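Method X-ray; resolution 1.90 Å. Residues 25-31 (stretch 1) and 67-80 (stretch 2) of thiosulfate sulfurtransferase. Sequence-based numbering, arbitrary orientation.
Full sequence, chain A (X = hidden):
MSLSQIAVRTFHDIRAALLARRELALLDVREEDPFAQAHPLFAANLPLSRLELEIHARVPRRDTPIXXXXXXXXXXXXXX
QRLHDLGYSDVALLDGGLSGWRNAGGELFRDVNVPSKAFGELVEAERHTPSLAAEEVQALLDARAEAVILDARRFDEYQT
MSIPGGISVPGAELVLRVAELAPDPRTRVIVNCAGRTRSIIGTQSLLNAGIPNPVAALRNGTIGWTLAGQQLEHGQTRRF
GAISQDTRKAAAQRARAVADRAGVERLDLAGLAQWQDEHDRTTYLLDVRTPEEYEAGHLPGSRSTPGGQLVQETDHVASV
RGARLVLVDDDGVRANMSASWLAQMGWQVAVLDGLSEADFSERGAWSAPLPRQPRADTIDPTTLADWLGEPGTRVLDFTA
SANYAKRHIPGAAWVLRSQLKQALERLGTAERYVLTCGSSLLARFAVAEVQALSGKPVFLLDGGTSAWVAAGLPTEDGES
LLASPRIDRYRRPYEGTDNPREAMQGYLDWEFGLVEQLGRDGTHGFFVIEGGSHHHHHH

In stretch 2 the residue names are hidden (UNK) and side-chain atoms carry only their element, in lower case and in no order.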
# COMPACT_ATOMS: atom_id res chain seq x y z
N ALA A 25 8.27 -7.22 13.23
CA ALA A 25 8.09 -6.07 12.36
C ALA A 25 9.48 -5.56 12.03
O ALA A 25 10.18 -5.06 12.90
CB ALA A 25 7.27 -4.99 13.07
N LEU A 26 9.89 -5.74 10.78
CA LEU A 26 11.20 -5.29 10.30
C LEU A 26 10.91 -4.01 9.53
O LEU A 26 10.40 -4.06 8.40
CB LEU A 26 11.81 -6.34 9.37
CG LEU A 26 13.16 -6.01 8.72
CD1 LEU A 26 14.20 -5.75 9.80
CD2 LEU A 26 13.59 -7.17 7.84
N LEU A 27 11.22 -2.87 10.13
CA LEU A 27 10.92 -1.58 9.51
C LEU A 27 12.09 -0.80 8.95
O LEU A 27 13.06 -0.49 9.65
CB LEU A 27 10.19 -0.70 10.53
CG LEU A 27 8.95 -1.29 11.22
CD1 LEU A 27 8.43 -0.30 12.26
CD2 LEU A 27 7.88 -1.60 10.18
N ASP A 28 12.00 -0.46 7.66
CA ASP A 28 13.01 0.34 6.98
C ASP A 28 12.49 1.76 7.20
O ASP A 28 11.43 2.13 6.68
CB ASP A 28 13.02 0.02 5.49
CG ASP A 28 14.17 0.68 4.75
OD1 ASP A 28 14.53 1.83 5.08
OD2 ASP A 28 14.72 0.05 3.81
N VAL A 29 13.21 2.56 7.98
CA VAL A 29 12.76 3.92 8.26
C VAL A 29 13.24 5.01 7.31
O VAL A 29 12.99 6.19 7.54
CB VAL A 29 13.10 4.33 9.72
CG1 VAL A 29 12.35 3.43 10.69
CG2 VAL A 29 14.61 4.23 9.95
N ARG A 30 13.93 4.62 6.24
CA ARG A 30 14.38 5.59 5.25
C ARG A 30 13.16 6.01 4.42
O ARG A 30 12.08 5.44 4.58
CB ARG A 30 15.41 4.96 4.31
CG ARG A 30 16.72 4.53 4.96
CD ARG A 30 17.60 3.80 3.96
NE ARG A 30 17.06 2.50 3.60
CZ ARG A 30 17.51 1.76 2.58
NH1 ARG A 30 18.50 2.21 1.82
NH2 ARG A 30 16.96 0.58 2.33
N GLU A 31 13.34 7.01 3.56
CA GLU A 31 12.25 7.45 2.69
C GLU A 31 11.99 6.33 1.68
O GLU A 31 12.82 5.43 1.52
CB GLU A 31 12.63 8.74 1.96
CG GLU A 31 12.86 9.95 2.87
CD GLU A 31 11.63 10.32 3.68
OE1 GLU A 31 10.50 10.22 3.14
OE2 GLU A 31 11.78 10.72 4.85
N UNK A 67 12.22 -4.36 14.79
CA UNK A 67 13.62 -4.14 14.44
C UNK A 67 13.66 -3.09 13.33
O UNK A 67 13.17 -3.33 12.22
c UNK A 67 15.75 -5.19 13.58
c UNK A 67 14.29 -5.45 13.93
o UNK A 67 14.23 -6.45 14.96
N UNK A 68 14.22 -1.93 13.63
CA UNK A 68 14.32 -0.84 12.66
C UNK A 68 15.71 -0.79 12.02
O UNK A 68 16.69 -1.25 12.61
c UNK A 68 12.59 0.57 13.84
c UNK A 68 14.01 0.54 13.31
c UNK A 68 15.00 0.81 14.44
N UNK A 69 15.79 -0.21 10.83
CA UNK A 69 17.08 -0.10 10.16
C UNK A 69 17.08 0.96 9.07
O UNK A 69 16.03 1.41 8.61
c UNK A 69 16.80 -1.77 8.21
c UNK A 69 15.49 -2.26 5.77
c UNK A 69 15.57 -2.43 8.18
c UNK A 69 17.48 -1.45 9.54
c UNK A 69 16.71 -1.60 5.78
o UNK A 69 14.83 -2.47 4.57
c UNK A 69 14.91 -2.67 6.96
c UNK A 69 17.36 -1.36 7.00
N UNK A 70 18.28 1.36 8.67
CA UNK A 70 18.49 2.31 7.58
C UNK A 70 19.84 1.90 7.02
O UNK A 70 20.30 0.79 7.29
o UNK A 70 19.38 5.04 9.87
o UNK A 70 20.53 3.27 9.28
c UNK A 70 19.55 4.03 9.15
c UNK A 70 18.51 3.77 8.06
N UNK A 71 20.47 2.76 6.22
CA UNK A 71 21.76 2.39 5.68
C UNK A 71 22.85 3.33 6.17
O UNK A 71 23.72 3.73 5.40
o UNK A 71 23.44 0.70 4.14
o UNK A 71 23.37 2.08 2.45
c UNK A 71 22.93 1.67 3.54
c UNK A 71 21.71 2.35 4.15
N UNK A 72 22.79 3.67 7.45
CA UNK A 72 23.80 4.54 8.05
C UNK A 72 23.46 6.02 8.18
O UNK A 72 24.27 6.79 8.68
N UNK A 73 22.26 6.41 7.76
CA UNK A 73 21.85 7.81 7.82
C UNK A 73 21.63 8.35 9.23
O UNK A 73 21.57 9.57 9.43
c UNK A 73 20.41 6.38 5.09
c UNK A 73 20.57 8.04 7.01
o UNK A 73 20.06 6.18 3.91
o UNK A 73 20.53 5.46 5.93
c UNK A 73 20.74 7.80 5.51
N UNK A 74 21.52 7.46 10.21
CA UNK A 74 21.29 7.90 11.58
C UNK A 74 19.81 8.05 11.87
O UNK A 74 19.42 8.68 12.86
N UNK A 75 18.98 7.48 11.00
CA UNK A 75 17.53 7.54 11.16
C UNK A 75 17.04 6.45 12.12
O UNK A 75 16.13 6.68 12.92
c UNK A 75 16.34 7.94 7.42
c UNK A 75 16.84 7.35 9.80
c UNK A 75 16.53 9.74 9.14
c UNK A 75 17.06 8.39 8.69
N UNK A 76 17.64 5.27 12.03
CA UNK A 76 17.24 4.14 12.87
C UNK A 76 17.25 4.43 14.37
O UNK A 76 16.26 4.18 15.07
c UNK A 76 18.10 2.92 12.55
N UNK A 77 18.37 4.94 14.91
CA UNK A 77 18.38 5.22 16.35
C UNK A 77 17.30 6.20 16.81
O UNK A 77 16.77 6.06 17.90
c UNK A 77 20.22 6.27 15.24
c UNK A 77 19.68 5.24 14.30
c UNK A 77 19.81 5.74 16.59
N UNK A 78 16.97 7.18 15.97
CA UNK A 78 15.93 8.15 16.30
C UNK A 78 14.58 7.44 16.29
O UNK A 78 13.74 7.65 17.18
c UNK A 78 15.91 9.32 15.27
c UNK A 78 17.23 10.08 15.33
c UNK A 78 14.75 10.27 15.57
N UNK A 79 14.36 6.60 15.29
CA UNK A 79 13.11 5.86 15.19
C UNK A 79 12.93 4.96 16.41
O UNK A 79 11.84 4.89 16.98
c UNK A 79 13.12 5.02 13.92
N UNK A 80 14.00 4.28 16.81
CA UNK A 80 13.94 3.38 17.96
C UNK A 80 13.53 4.11 19.23
O UNK A 80 12.72 3.61 20.01
c UNK A 80 15.30 2.71 18.17
O HOH W 1 20.26 4.63 1.82

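Position 67 carries one carbon bearing an oxygen and a second carbon, and that terminal carbon lies 4.1 Å from Leu26 CD1; this is the branched hydroxyl side chain of threonine. Thr67 N donates to Ala25 O (2.9 Å) and Thr67 O accepts from Leu27 N (2.9 Å), opening a parallel ladder. At position 68, one carbon carries two more, and the fork lies on the same sheet face as Leu27, with its CB 4.2 Å from Val29 CG1; three carbons forked at CB identify Val68.

Position 69 has one carbon and then a six-carbon ring bearing an oxygen. Asp28 CA lies over one face of the ring, 3.9 Å from its centroid, and the ring's oxygen is 2.6 Å from Asp28 OD2. This is Tyr69, and the hydrogen bond from Tyr69 OH to Asp28 OD2 is weak. Tyr69 N to Leu27 O (3.0 Å) and Val29 N to Tyr69 O (3.1 Å) complete the ladder.

Position 70 shows two carbons, the second with two oxygens. CB lies 3.7 Å from Arg30 CG, but the oxygens lead away from stretch 1. This is Asp70, whose carboxylate organises its own loop: Asp70 OD1 accepts from the backbone N of position 72 (2.9 Å). Asp70 OD2 accepts from the backbone N of position 76 (2.8 Å). Position 71 has the same atoms, with CB 4.0 Å from Arg30 NH1, and is Asp71.

Position 72 has no side-chain atoms, and its backbone angles would jam a CB against the preceding carbonyl: Gly72. Position 73 has three carbons in a row, the last with two oxygens, one of them 3.4 Å from Arg30 CD. It is Glu73; its OE2 receives a hydrogen bond from a water (2.6 Å) that in turn accepts one from Arg30 NH1 (3.0 Å). Position 74, again bare and with phi 88°, is Gly74.

Position 75 has four carbons forked at the second, with CB 3.8 Å from Val29 CG2, and is leucine; Leu75 CD1 also reaches Arg30 CA at 3.8 Å. The single carbon at 76 marks Ala76. At 77, three carbons close onto the backbone N, giving Pro77, clear of stretch 1. Position 78, one carbon carrying two, is Val78, also out of reach. Position 79 has a single carbon, its CB 3.7 Å from Val29 CG1, and is Ala79; position 80 has another, beyond reach of stretch 1, and is Ala80.

The contact thus joins a parallel backbone ladder to a small apolar cluster in which Val29 meets Val68, Leu75 and Ala79. Beside it, Asp28 holds Arg30 through a salt bridge (Asp28 OD2 to Arg30 NH2, 2.7 Å) while also receiving the tyrosine hydroxyl.

Stretch 2 67-80: TVYDDGEGLAPVAA
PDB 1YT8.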